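Local atomic coordinates of sulfate adenylyltransferase (Allochromatium vinosum, PDB entry 4DNX), a protein that catalyses the reaction of sulfate with ATP to give adenosine 5'-phosphosulfate and diphosphate. Residues A[77-82]-A[277-282]; A[1-6]-A[283-288]; A[292-297]-A[325-330]; A[117-122]-A[156-161]; A[194-199]-A[222-227]. All blocks are in the same frame, centred on the assembly; numbering follows the deposited sequence.

Contact 1 of 5, residues A[77-82]-A[277-282]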
# COMPACT_ATOMS: atom_id res chain seq x y z
N ARG A 77 -2.59 -23.37 21.16
CA ARG A 77 -1.90 -22.53 20.14
C ARG A 77 -0.89 -21.56 20.79
O ARG A 77 -1.19 -20.97 21.83
CB ARG A 77 -2.91 -21.69 19.31
CG ARG A 77 -3.73 -22.48 18.28
CD ARG A 77 -4.83 -21.61 17.62
NE ARG A 77 -5.85 -21.27 18.61
CZ ARG A 77 -6.76 -20.30 18.48
NH1 ARG A 77 -6.80 -19.54 17.40
NH2 ARG A 77 -7.63 -20.09 19.46
N PHE A 78 0.29 -21.40 20.19
CA PHE A 78 1.25 -20.41 20.65
C PHE A 78 0.80 -18.98 20.31
O PHE A 78 0.49 -18.66 19.14
CB PHE A 78 2.61 -20.70 20.01
CG PHE A 78 3.66 -19.69 20.34
CD1 PHE A 78 4.14 -19.55 21.66
CD2 PHE A 78 4.20 -18.87 19.33
CE1 PHE A 78 5.13 -18.57 21.97
CE2 PHE A 78 5.18 -17.92 19.65
CZ PHE A 78 5.63 -17.77 20.96
N PHE A 79 0.78 -18.11 21.32
CA PHE A 79 0.64 -16.67 21.13
C PHE A 79 1.16 -15.88 22.35
O PHE A 79 0.72 -16.12 23.47
CB PHE A 79 -0.78 -16.26 20.75
CG PHE A 79 -0.83 -14.88 20.13
CD1 PHE A 79 -0.53 -14.70 18.76
CD2 PHE A 79 -1.04 -13.74 20.94
CE1 PHE A 79 -0.51 -13.45 18.19
CE2 PHE A 79 -1.01 -12.46 20.38
CZ PHE A 79 -0.76 -12.30 18.97
N PRO A 80 2.11 -14.97 22.14
CA PRO A 80 2.90 -14.47 23.26
C PRO A 80 2.33 -13.40 24.17
O PRO A 80 2.87 -13.22 25.25
CB PRO A 80 4.19 -13.94 22.60
CG PRO A 80 3.86 -13.67 21.22
CD PRO A 80 2.66 -14.54 20.83
N VAL A 81 1.30 -12.67 23.75
CA VAL A 81 0.66 -11.66 24.63
C VAL A 81 -0.86 -11.73 24.54
O VAL A 81 -1.42 -12.11 23.52
CB VAL A 81 1.13 -10.19 24.31
CG1 VAL A 81 2.66 -10.08 24.41
CG2 VAL A 81 0.59 -9.74 22.95
N PRO A 82 -1.56 -11.31 25.59
CA PRO A 82 -3.01 -11.34 25.52
C PRO A 82 -3.46 -10.34 24.48
O PRO A 82 -2.79 -9.33 24.30
CB PRO A 82 -3.45 -10.85 26.92
CG PRO A 82 -2.27 -10.79 27.79
CD PRO A 82 -1.03 -11.05 26.93
N ALA A 277 9.66 -8.73 22.45
CA ALA A 277 10.57 -9.26 21.44
C ALA A 277 10.01 -10.57 20.86
O ALA A 277 10.14 -10.82 19.65
CB ALA A 277 12.00 -9.46 22.01
N VAL A 278 9.38 -11.40 21.70
CA VAL A 278 8.76 -12.62 21.19
C VAL A 278 7.58 -12.30 20.25
O VAL A 278 7.40 -12.97 19.19
CB VAL A 278 8.31 -13.56 22.34
CG1 VAL A 278 7.69 -14.83 21.77
CG2 VAL A 278 9.56 -13.89 23.22
N LEU A 279 6.77 -11.33 20.64
CA LEU A 279 5.68 -10.88 19.77
C LEU A 279 6.21 -10.38 18.41
O LEU A 279 5.67 -10.74 17.34
CB LEU A 279 4.88 -9.77 20.46
CG LEU A 279 3.68 -9.31 19.65
CD1 LEU A 279 2.66 -10.47 19.48
CD2 LEU A 279 3.03 -8.09 20.37
N HIS A 280 7.28 -9.57 18.46
CA HIS A 280 7.99 -9.09 17.24
C HIS A 280 8.44 -10.22 16.35
O HIS A 280 8.20 -10.16 15.15
CB HIS A 280 9.20 -8.26 17.62
CG HIS A 280 8.88 -6.91 18.17
ND1 HIS A 280 9.85 -6.10 18.73
CD2 HIS A 280 7.71 -6.22 18.25
CE1 HIS A 280 9.29 -4.96 19.12
NE2 HIS A 280 7.99 -5.01 18.84
N ALA A 281 9.05 -11.26 16.93
CA ALA A 281 9.48 -12.43 16.15
C ALA A 281 8.28 -13.14 15.51
O ALA A 281 8.29 -13.52 14.32
CB ALA A 281 10.33 -13.39 17.01
N TYR A 282 7.20 -13.24 16.29
CA TYR A 282 6.00 -13.90 15.81
C TYR A 282 5.45 -13.23 14.54
O TYR A 282 5.25 -13.91 13.50
CB TYR A 282 4.97 -13.84 16.92
CG TYR A 282 3.68 -14.60 16.62
CD1 TYR A 282 2.72 -14.07 15.75
CD2 TYR A 282 3.44 -15.81 17.24
CE1 TYR A 282 1.53 -14.80 15.47
CE2 TYR A 282 2.27 -16.55 17.00
CZ TYR A 282 1.33 -16.03 16.10
OH TYR A 282 0.19 -16.77 15.86
O HOH W 1 -0.20 -19.56 16.71

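Contact 2 of 5, residues A[1-6]-A[283-288]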
# COMPACT_ATOMS: atom_id res chain seq x y z
N MET A 1 9.01 -20.39 1.03
CA MET A 1 8.76 -19.30 2.02
C MET A 1 8.65 -19.94 3.41
O MET A 1 8.19 -21.07 3.53
CB MET A 1 7.49 -18.53 1.63
CG MET A 1 7.15 -17.28 2.49
SD MET A 1 7.24 -15.72 1.56
CE MET A 1 8.57 -16.16 0.47
N ILE A 2 9.14 -19.24 4.43
CA ILE A 2 8.97 -19.70 5.81
C ILE A 2 7.48 -19.82 6.09
O ILE A 2 6.67 -18.98 5.62
CB ILE A 2 9.65 -18.73 6.81
CG1 ILE A 2 9.73 -19.33 8.20
CG2 ILE A 2 8.95 -17.31 6.81
CD1 ILE A 2 10.74 -18.64 9.13
N LYS A 3 7.09 -20.87 6.81
CA LYS A 3 5.66 -21.04 7.07
C LYS A 3 5.11 -19.96 8.01
O LYS A 3 5.84 -19.46 8.86
CB LYS A 3 5.35 -22.46 7.59
CG LYS A 3 5.89 -22.74 8.99
CD LYS A 3 5.54 -24.17 9.48
CE LYS A 3 4.01 -24.46 9.47
NZ LYS A 3 3.11 -23.53 10.27
N PRO A 4 3.83 -19.60 7.86
CA PRO A 4 3.20 -18.72 8.84
C PRO A 4 3.16 -19.44 10.20
O PRO A 4 3.29 -20.68 10.27
CB PRO A 4 1.76 -18.54 8.31
CG PRO A 4 1.85 -18.94 6.82
CD PRO A 4 2.92 -19.98 6.76
N VAL A 5 2.97 -18.68 11.27
CA VAL A 5 2.97 -19.33 12.57
C VAL A 5 1.64 -20.03 12.80
O VAL A 5 0.62 -19.40 12.71
CB VAL A 5 3.23 -18.32 13.73
CG1 VAL A 5 3.40 -19.10 15.05
CG2 VAL A 5 4.52 -17.50 13.45
N GLY A 6 1.67 -21.34 13.03
CA GLY A 6 0.41 -22.07 13.40
C GLY A 6 -0.57 -22.44 12.30
O GLY A 6 -1.65 -22.95 12.60
N PHE A 283 5.23 -11.91 14.58
CA PHE A 283 4.64 -11.27 13.41
C PHE A 283 5.60 -11.10 12.23
O PHE A 283 5.15 -11.05 11.07
CB PHE A 283 3.78 -10.03 13.73
CG PHE A 283 4.50 -8.81 14.25
CD1 PHE A 283 5.14 -7.92 13.37
CD2 PHE A 283 4.34 -8.45 15.59
CE1 PHE A 283 5.73 -6.71 13.89
CE2 PHE A 283 4.91 -7.27 16.13
CZ PHE A 283 5.60 -6.38 15.27
N ARG A 284 6.89 -11.10 12.53
CA ARG A 284 7.88 -11.05 11.46
C ARG A 284 7.94 -12.38 10.73
O ARG A 284 8.21 -12.42 9.52
CB ARG A 284 9.26 -10.63 11.99
CG ARG A 284 9.56 -9.14 11.86
CD ARG A 284 8.64 -8.35 12.62
NE ARG A 284 8.72 -6.87 12.57
CZ ARG A 284 9.02 -6.04 13.58
NH1 ARG A 284 9.51 -6.47 14.74
NH2 ARG A 284 8.83 -4.72 13.42
N GLN A 285 7.72 -13.48 11.43
CA GLN A 285 7.65 -14.78 10.73
C GLN A 285 6.42 -14.76 9.84
O GLN A 285 6.48 -15.21 8.68
CB GLN A 285 7.62 -15.96 11.71
CG GLN A 285 7.58 -17.32 10.97
CD GLN A 285 7.67 -18.52 11.90
OE1 GLN A 285 8.42 -18.52 12.89
NE2 GLN A 285 6.96 -19.60 11.54
N ASN A 286 5.30 -14.26 10.38
CA ASN A 286 4.08 -14.17 9.53
C ASN A 286 4.24 -13.37 8.22
O ASN A 286 3.70 -13.75 7.20
CB ASN A 286 2.87 -13.66 10.35
CG ASN A 286 2.20 -14.78 11.10
OD1 ASN A 286 2.34 -15.95 10.75
ND2 ASN A 286 1.42 -14.42 12.12
N MET A 287 5.02 -12.29 8.27
CA MET A 287 5.27 -11.48 7.09
C MET A 287 6.30 -12.12 6.13
O MET A 287 6.38 -11.69 4.97
CB MET A 287 5.60 -10.04 7.49
CG MET A 287 7.06 -9.83 7.70
SD MET A 287 7.33 -8.17 8.38
CE MET A 287 9.15 -8.14 8.29
N GLY A 288 7.00 -13.21 6.55
CA GLY A 288 7.88 -13.95 5.64
C GLY A 288 9.38 -13.81 5.91
O GLY A 288 10.20 -14.34 5.15
O HOH W 2 10.40 -16.62 3.55

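Contact 3 of 5, residues A[292-297]-A[325-330]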
# COMPACT_ATOMS: atom_id res chain seq x y z
N PHE A 292 15.49 -12.19 12.35
CA PHE A 292 15.06 -10.95 12.97
C PHE A 292 16.18 -10.43 13.86
O PHE A 292 16.71 -11.19 14.67
CB PHE A 292 13.80 -11.21 13.83
CG PHE A 292 13.34 -10.00 14.61
CD1 PHE A 292 13.24 -8.76 14.01
CD2 PHE A 292 12.95 -10.14 15.94
CE1 PHE A 292 12.79 -7.61 14.74
CE2 PHE A 292 12.51 -9.04 16.67
CZ PHE A 292 12.42 -7.78 16.08
N ILE A 293 16.55 -9.17 13.68
CA ILE A 293 17.67 -8.58 14.45
C ILE A 293 17.13 -8.09 15.81
O ILE A 293 16.20 -7.27 15.87
CB ILE A 293 18.25 -7.37 13.71
CG1 ILE A 293 18.96 -7.82 12.44
CG2 ILE A 293 19.27 -6.57 14.60
CD1 ILE A 293 19.41 -6.65 11.54
N ILE A 294 17.78 -8.55 16.87
CA ILE A 294 17.48 -8.10 18.25
C ILE A 294 18.82 -7.69 18.87
O ILE A 294 19.71 -8.50 19.01
CB ILE A 294 16.87 -9.27 19.09
CG1 ILE A 294 15.55 -9.71 18.45
CG2 ILE A 294 16.70 -8.88 20.64
CD1 ILE A 294 14.71 -10.67 19.27
N GLY A 295 18.93 -6.42 19.20
CA GLY A 295 20.11 -5.86 19.87
C GLY A 295 19.96 -5.70 21.38
O GLY A 295 19.11 -6.34 22.00
N ARG A 296 20.77 -4.83 21.97
CA ARG A 296 20.73 -4.56 23.42
C ARG A 296 19.48 -3.80 23.79
O ARG A 296 19.07 -2.87 23.07
CB ARG A 296 21.96 -3.72 23.75
CG ARG A 296 22.17 -3.39 25.21
CD ARG A 296 23.42 -2.53 25.37
NE ARG A 296 24.63 -3.31 25.15
CZ ARG A 296 25.38 -3.83 26.12
NH1 ARG A 296 25.06 -3.67 27.39
NH2 ARG A 296 26.47 -4.52 25.81
N ASP A 297 18.85 -4.20 24.91
CA ASP A 297 17.67 -3.51 25.43
C ASP A 297 16.51 -3.43 24.47
O ASP A 297 15.74 -2.48 24.46
CB ASP A 297 18.07 -2.13 25.98
CG ASP A 297 18.94 -2.24 27.24
OD1 ASP A 297 20.08 -1.69 27.27
OD2 ASP A 297 18.49 -2.92 28.22
N ILE A 325 11.37 -18.66 12.68
CA ILE A 325 12.25 -17.49 12.48
C ILE A 325 13.42 -17.56 13.46
O ILE A 325 13.26 -18.02 14.62
CB ILE A 325 11.46 -16.16 12.59
CG1 ILE A 325 12.32 -14.95 12.17
CG2 ILE A 325 10.83 -15.96 14.01
CD1 ILE A 325 11.50 -13.61 11.93
N GLU A 326 14.60 -17.12 13.01
CA GLU A 326 15.83 -17.18 13.83
C GLU A 326 16.22 -15.76 14.25
O GLU A 326 15.90 -14.81 13.55
CB GLU A 326 16.97 -17.79 13.02
CG GLU A 326 16.78 -19.27 12.72
CD GLU A 326 17.93 -19.83 11.93
OE1 GLU A 326 17.68 -20.44 10.85
OE2 GLU A 326 19.10 -19.65 12.36
N ILE A 327 16.90 -15.63 15.39
CA ILE A 327 17.29 -14.32 15.87
C ILE A 327 18.75 -14.08 15.49
O ILE A 327 19.59 -14.95 15.70
CB ILE A 327 17.14 -14.20 17.41
CG1 ILE A 327 15.67 -14.44 17.84
CG2 ILE A 327 17.68 -12.82 17.91
CD1 ILE A 327 14.59 -13.72 17.01
N PHE A 328 19.02 -12.90 14.93
CA PHE A 328 20.38 -12.41 14.80
C PHE A 328 20.65 -11.53 16.02
O PHE A 328 19.97 -10.52 16.21
CB PHE A 328 20.57 -11.56 13.54
CG PHE A 328 21.99 -11.04 13.41
CD1 PHE A 328 22.34 -9.77 13.85
CD2 PHE A 328 22.98 -11.87 12.90
CE1 PHE A 328 23.70 -9.32 13.75
CE2 PHE A 328 24.32 -11.42 12.79
CZ PHE A 328 24.66 -10.15 13.22
N ARG A 329 21.61 -11.94 16.84
CA ARG A 329 21.86 -11.28 18.13
C ARG A 329 22.87 -10.16 17.90
O ARG A 329 24.05 -10.43 17.67
CB ARG A 329 22.38 -12.28 19.15
CG ARG A 329 21.33 -13.26 19.61
CD ARG A 329 21.90 -14.32 20.58
NE ARG A 329 20.80 -15.15 21.09
CZ ARG A 329 20.88 -15.94 22.16
NH1 ARG A 329 22.01 -16.04 22.85
NH2 ARG A 329 19.82 -16.64 22.53
N ALA A 330 22.37 -8.93 17.94
CA ALA A 330 23.21 -7.74 17.74
C ALA A 330 23.73 -7.18 19.07
O ALA A 330 23.30 -7.58 20.16
CB ALA A 330 22.42 -6.68 16.99

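Contact 4 of 5, residues A[117-122]-A[156-161]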
# COMPACT_ATOMS: atom_id res chain seq x y z
N VAL A 117 -19.86 -11.05 19.44
CA VAL A 117 -19.48 -11.14 20.84
C VAL A 117 -19.88 -12.51 21.41
O VAL A 117 -21.08 -12.86 21.42
CB VAL A 117 -20.11 -9.99 21.65
CG1 VAL A 117 -19.81 -10.16 23.14
CG2 VAL A 117 -19.59 -8.65 21.11
N THR A 118 -18.89 -13.30 21.83
CA THR A 118 -19.23 -14.60 22.42
C THR A 118 -19.09 -14.64 23.95
O THR A 118 -19.56 -15.58 24.59
CB THR A 118 -18.49 -15.76 21.76
OG1 THR A 118 -17.08 -15.49 21.75
CG2 THR A 118 -18.99 -15.88 20.29
N ALA A 119 -18.47 -13.62 24.54
CA ALA A 119 -18.49 -13.52 26.00
C ALA A 119 -18.23 -12.11 26.44
O ALA A 119 -17.56 -11.33 25.74
CB ALA A 119 -17.47 -14.46 26.63
N VAL A 120 -18.79 -11.79 27.59
CA VAL A 120 -18.54 -10.50 28.23
C VAL A 120 -18.20 -10.85 29.68
O VAL A 120 -19.03 -11.44 30.39
CB VAL A 120 -19.80 -9.59 28.20
CG1 VAL A 120 -19.56 -8.33 29.02
CG2 VAL A 120 -20.22 -9.24 26.77
N GLU A 121 -17.00 -10.47 30.12
CA GLU A 121 -16.45 -10.91 31.41
C GLU A 121 -15.88 -9.73 32.21
O GLU A 121 -15.31 -8.82 31.63
CB GLU A 121 -15.33 -11.95 31.19
CG GLU A 121 -15.79 -13.22 30.45
CD GLU A 121 -14.64 -14.17 30.07
OE1 GLU A 121 -13.80 -13.74 29.28
OE2 GLU A 121 -14.61 -15.32 30.58
N GLN A 122 -16.03 -9.75 33.53
CA GLN A 122 -15.35 -8.78 34.39
C GLN A 122 -14.01 -9.33 34.82
O GLN A 122 -13.92 -10.48 35.27
CB GLN A 122 -16.20 -8.51 35.64
CG GLN A 122 -17.65 -8.18 35.33
CD GLN A 122 -17.76 -7.01 34.37
OE1 GLN A 122 -17.03 -6.01 34.50
NE2 GLN A 122 -18.65 -7.12 33.38
N ALA A 156 -14.09 -7.21 29.75
CA ALA A 156 -13.47 -7.80 28.55
C ALA A 156 -14.56 -8.35 27.64
O ALA A 156 -15.41 -9.14 28.09
CB ALA A 156 -12.53 -8.91 28.97
N ILE A 157 -14.56 -7.92 26.37
CA ILE A 157 -15.48 -8.49 25.38
C ILE A 157 -14.65 -9.33 24.42
O ILE A 157 -13.53 -8.92 24.00
CB ILE A 157 -16.33 -7.41 24.68
CG1 ILE A 157 -15.45 -6.41 23.93
CG2 ILE A 157 -17.13 -6.64 25.77
CD1 ILE A 157 -16.27 -5.47 22.99
N SER A 158 -15.16 -10.52 24.10
CA SER A 158 -14.35 -11.48 23.32
C SER A 158 -15.17 -12.08 22.20
O SER A 158 -16.42 -12.08 22.25
CB SER A 158 -13.78 -12.60 24.21
OG SER A 158 -14.80 -13.24 24.98
N GLY A 159 -14.46 -12.54 21.17
CA GLY A 159 -15.12 -13.10 19.98
C GLY A 159 -14.42 -12.70 18.69
O GLY A 159 -13.54 -11.79 18.70
N PRO A 160 -14.80 -13.33 17.58
CA PRO A 160 -14.13 -13.11 16.31
C PRO A 160 -14.49 -11.75 15.69
O PRO A 160 -15.60 -11.25 15.92
CB PRO A 160 -14.65 -14.26 15.41
CG PRO A 160 -16.00 -14.60 16.02
CD PRO A 160 -15.91 -14.31 17.48
N ILE A 161 -13.57 -11.18 14.90
CA ILE A 161 -13.82 -9.89 14.27
C ILE A 161 -13.60 -9.95 12.76
O ILE A 161 -12.87 -10.83 12.27
CB ILE A 161 -12.94 -8.73 14.90
CG1 ILE A 161 -11.46 -8.95 14.57
CG2 ILE A 161 -13.20 -8.59 16.43
CD1 ILE A 161 -10.56 -7.76 15.10
O HOH W 3 -15.45 -15.46 24.11
O HOH W 4 -14.70 -12.00 27.42

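Contact 5 of 5, residues A[194-199]-A[222-227]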
# COMPACT_ATOMS: atom_id res chain seq x y z
N LYS A 194 16.24 -16.05 1.88
CA LYS A 194 16.52 -15.73 3.27
C LYS A 194 16.36 -14.22 3.39
O LYS A 194 16.81 -13.45 2.52
CB LYS A 194 17.91 -16.19 3.69
CG LYS A 194 17.95 -17.72 3.84
CD LYS A 194 19.35 -18.20 4.14
CE LYS A 194 19.33 -19.71 4.44
NZ LYS A 194 20.69 -20.31 4.39
N ILE A 195 15.66 -13.80 4.43
CA ILE A 195 15.26 -12.38 4.55
C ILE A 195 15.45 -11.93 6.00
O ILE A 195 14.88 -12.55 6.91
CB ILE A 195 13.73 -12.20 4.18
CG1 ILE A 195 13.44 -12.77 2.76
CG2 ILE A 195 13.32 -10.73 4.28
CD1 ILE A 195 13.03 -14.24 2.77
N VAL A 196 16.26 -10.88 6.22
CA VAL A 196 16.44 -10.31 7.58
C VAL A 196 15.41 -9.21 7.80
O VAL A 196 15.14 -8.43 6.89
CB VAL A 196 17.85 -9.67 7.66
CG1 VAL A 196 18.02 -8.86 8.98
CG2 VAL A 196 18.94 -10.75 7.51
N ALA A 197 14.79 -9.13 8.99
CA ALA A 197 13.88 -8.00 9.28
C ALA A 197 14.55 -7.10 10.32
O ALA A 197 15.23 -7.62 11.26
CB ALA A 197 12.53 -8.56 9.85
N PHE A 198 14.38 -5.79 10.15
CA PHE A 198 14.94 -4.79 11.06
C PHE A 198 13.86 -3.76 11.36
O PHE A 198 13.37 -3.14 10.43
CB PHE A 198 16.17 -4.08 10.42
CG PHE A 198 16.77 -2.98 11.29
CD1 PHE A 198 17.48 -3.32 12.45
CD2 PHE A 198 16.59 -1.63 10.95
CE1 PHE A 198 18.03 -2.29 13.26
CE2 PHE A 198 17.17 -0.59 11.78
CZ PHE A 198 17.85 -0.95 12.88
N GLN A 199 13.57 -3.52 12.65
CA GLN A 199 12.58 -2.52 13.05
C GLN A 199 13.25 -1.16 13.30
O GLN A 199 14.29 -1.10 13.96
CB GLN A 199 11.88 -2.97 14.36
CG GLN A 199 10.88 -1.95 14.90
CD GLN A 199 9.99 -2.50 16.01
OE1 GLN A 199 9.57 -3.66 15.96
NE2 GLN A 199 9.72 -1.67 17.02
N ASP A 222 19.25 -12.68 1.23
CA ASP A 222 19.06 -12.07 -0.07
C ASP A 222 18.52 -10.65 0.05
O ASP A 222 18.61 -9.85 -0.90
CB ASP A 222 18.03 -12.92 -0.82
CG ASP A 222 18.53 -14.31 -1.11
OD1 ASP A 222 19.61 -14.43 -1.73
OD2 ASP A 222 17.87 -15.28 -0.68
N GLY A 223 17.94 -10.32 1.20
CA GLY A 223 17.36 -9.00 1.35
C GLY A 223 17.05 -8.69 2.79
O GLY A 223 17.09 -9.59 3.64
N VAL A 224 16.78 -7.41 3.05
CA VAL A 224 16.31 -6.92 4.37
C VAL A 224 14.98 -6.17 4.19
O VAL A 224 14.79 -5.40 3.24
CB VAL A 224 17.34 -5.99 5.04
CG1 VAL A 224 17.70 -4.78 4.14
CG2 VAL A 224 16.83 -5.49 6.41
N VAL A 225 14.03 -6.46 5.09
CA VAL A 225 12.80 -5.71 5.18
C VAL A 225 13.03 -4.72 6.33
O VAL A 225 13.28 -5.18 7.48
CB VAL A 225 11.59 -6.62 5.50
CG1 VAL A 225 10.32 -5.72 5.62
CG2 VAL A 225 11.38 -7.66 4.37
N ILE A 226 12.94 -3.42 6.03
CA ILE A 226 13.06 -2.35 7.07
C ILE A 226 11.60 -2.13 7.42
O ILE A 226 10.81 -1.71 6.56
CB ILE A 226 13.70 -1.10 6.49
CG1 ILE A 226 15.18 -1.40 6.07
CG2 ILE A 226 13.67 0.00 7.57
CD1 ILE A 226 15.96 -0.25 5.42
N HIS A 227 11.23 -2.49 8.63
CA HIS A 227 9.80 -2.57 9.02
C HIS A 227 9.61 -1.41 10.00
O HIS A 227 9.96 -1.52 11.18
CB HIS A 227 9.57 -3.95 9.65
CG HIS A 227 8.13 -4.41 9.60
ND1 HIS A 227 7.57 -5.17 10.60
CD2 HIS A 227 7.15 -4.18 8.70
CE1 HIS A 227 6.31 -5.44 10.29
NE2 HIS A 227 6.02 -4.84 9.15

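Contact 1 of 5, residues A[77-82]-A[277-282]
Phe79 turns its edge into one face of the Tyr282 ring, a T-shaped pair with planes at 75° in which Phe79 CD1 stands 3.5 Å from Tyr282 CZ, off-centre toward the rim. At the edge of the tyrosine, near its plane, lie Phe78 CD2 and a water. Pro80 CD lies over one face of Phe79, toward its rim, and over one face of Phe78, while Val81 O and Tyr282 OH sit at the edge of Phe79. Phe78 meets Val278 CG1 at its own edge, 3.7 Å from CZ, and slides past Tyr282 obliquely, the planes at 39°. With CG of Tyr282 anti to the backbone N (chi1 -175°), its ring reaches out from the helix into this aromatic cluster. The loop 77-82, from the PUA-like part, docks on helix 274-287 of the ATP-sulfurylase part. Pro80 is its wedge: CG lies 3.6 Å from Leu279 CA, and CB 3.7 Å from Val278 CG1. Beyond it Val81 CG2 meets Leu279 CD2 at 3.9 Å. The buried polar end is also served: the water donates to Phe78 O (2.7 Å) and Tyr282 OH (2.9 Å), and the hydroxyl is hydrogen-bonded to Ser53 O.

Contact 2 of 5, residues A[1-6]-A[283-288]
Gln285 and Asn286, at the end of helix 274-287, grip the N-terminal loop, residues 1-6, through its backbone. Gln285 NE2 donates to Lys3 O (2.9 Å), which lies close to the plane of the side-chain amide; the other amide atom, OE1, accepts from Ala324 N and Ile325 N, so the group is fixed against flipping. CG anti to the backbone N (chi1 -178°) carries Gln285 outward from the helix, with Ile2 CD1 3.9 Å from its CG and Val5 CG2 3.7 Å from its CD. Asn286 works the other way round: its OD1 accepts from Val5 N over 2.8 Å in a nearly straight bond (168°), and its ND2 is taken by the carbonyls of Tyr51 and Ser53. Lys3 folds its ammonium back onto Pro4 O (2.9 Å from NZ) and reaches Ser7 O too. A water accepts from Ile2 N and donates to Gly288 O, 2.8 Å away. Gly288 ends the helix in a Schellman motif with positive phi (110°), and Ile2 CG2 packs 3.6 Å from its carbonyl O. Arg184 of helix 180-190 donates to Ile2 O through NH1 and to Asn286 O through NE, tying both segments to that helix, while on the far side of helix 274-287 Arg284 and Met287 pack against strands 195-200 and 223-230 of the parallel sheet.

Contact 3 of 5, residues A[292-297]-A[325-330]
Ile327 and Ile294 both hold CG1 anti to the carbonyl carbon (chi1 -60° and -62°), and a bent chi2 of -45° in Ile327 then places its CD1 3.8 Å from Ile294 CD1. The same methyl touches the edge of the Phe292 ring, 4.1 Å from CD2, where the two side chains lie side by side and point the same way. Phe292 CB meets Ile325 CD1 at 3.8 Å. An alanine in place of Ile327 would probably leave a gap between the Ile294 methyl and the Phe292 edge, and take a contact from Phe314 of helix 309-316, which packs on the Ile294 and Ile327 face. On the other side of the sheet Ile293 and Phe328 run alongside each other, CG1 to CD1 at 4.1 Å, and Ala330 CB lies 4.0 Å from Ile293 CG2. The backbones form a parallel pair of strands, 291-294 and the outermost strand 326-329, the two ends of a beta-alpha-beta unit whose helix is 309-316. Phe292 N donates to Glu326 O, Phe328 N to Phe292 O, Ile294 N to Phe328 O (3.0 Å) and Ala330 N to Ile294 O (2.9 Å). The last acceptor is shared, since Gln311 NE2 of that helix binds Ile294 O and Ala330 O, just where the strands end. Arg329 turns its guanidinium to Asp315 in a salt bridge. Polar bonding is therefore left to the backbone and to the charged margin, while aliphatic and aromatic groups alone join the side chains across the strands, with helices 309-316 and 206-219 packed on the two faces.

Contact 4 of 5, residues A[117-122]-A[156-161]
Ala119 and Ser158 are a hydrogen-bonded pair of two antiparallel strands, but Thr118 and Ala119 both face Ser158, a classic beta bulge: Thr118 N gives Ser158 O a bond of 2.8 Å and Ala119 N only a weak one of 3.4 Å to the same oxygen. Past the bulge the register is regular, with Glu121 and Ala156 exchanging two backbone bonds. On the side of Ala119, Glu121 and Ser158, the serine hydroxyl lies between the backbone N and the carbonyl carbon (chi1 53°), bringing OG 3.4 Å from Ala119 CB. One water lies 2.7 Å from Glu121 OE1, 2.7 Å from Ser158 OG and 3.0 Å from Ala156 O, linking the two strands; Glu121 OE1 has a firmer partner in Leu61 N. A second water lies by Thr118 OG1 (2.9 Å). On the reverse side Val120 and Ile157 run side by side, CG2 to CG2 at 4.2 Å. Gly159, with positive phi (140°), comes opposite the bulge, where a side chain would press on the backbone of Val117 and Thr118. Strand 155-163 is the long spine of the mixed sheet in the PUA-like part: it also pairs with 57-58, 86-87 and 111-116. Strand 119-122 lies along its start, with Val117 and Ile157 both packing on Ile99 of strand 98-102.

Contact 5 of 5, residues A[194-199]-A[222-227]
Lys194 and Asp222 close the start of this parallel pair with two bonds, one from a side chain: Asp222 OD2 accepts from Lys194 N (3.1 Å) on its anti side, and Asp222 N returns a bond to Lys194 O (2.9 Å). In Asp222 chi1 of -65° sets CG beside the backbone N; from there OD2 reaches Lys194 N and also takes Gln193 N. An alanine here would probably leave the amides of Lys194 and Gln193 without their acceptor. Purely backbone bonds follow: Val196 N to Gly223 O, Val225 N to Val196 O, Phe198 N to Val225 O and His227 N to Phe198 O, the last nearly straight at 175°. These strands, 195-200 and 223-230, are joined by helix 206-219 as a beta-alpha-beta crossover within the five-stranded Rossmann-like sheet. Apolar contacts lie on both faces. Ile195 CG2 meets Val225 CG2 at 3.6 Å where Met287 of helix 274-287 packs on Val225; on the other face Val224 CG2 lies 4.3 Å from Phe198 CB, with Met216 and Cys212 of helix 206-219 over them. Polar side chains come at the C-terminal end, where Arg284 bonds Gln199 OE1 and His227 ND1, and Tyr51 OH bonds His227 NE2.

Contacts 1 and 2 use consecutive parts of one element, helix 274-287, and both fasten the PUA-like part to the ATP-sulfurylase part: the first through buried rings and a proline, the second through side-chain amides holding the chain's first residues. They touch where Val5 meets Tyr282. Contacts 3 and 5 share the parallel sheet, whose strands 195-200 and 291-294 are neighbours; contact 5 lies deep in it, contact 3 at its outer strand with charged residues at the margin. Arg284, on the same helix, reaches the polar end of contact 5. Contact 4 stands apart, about 35 Å from contact 3 between centres, its antiparallel strands partly open to solvent and bridged by water.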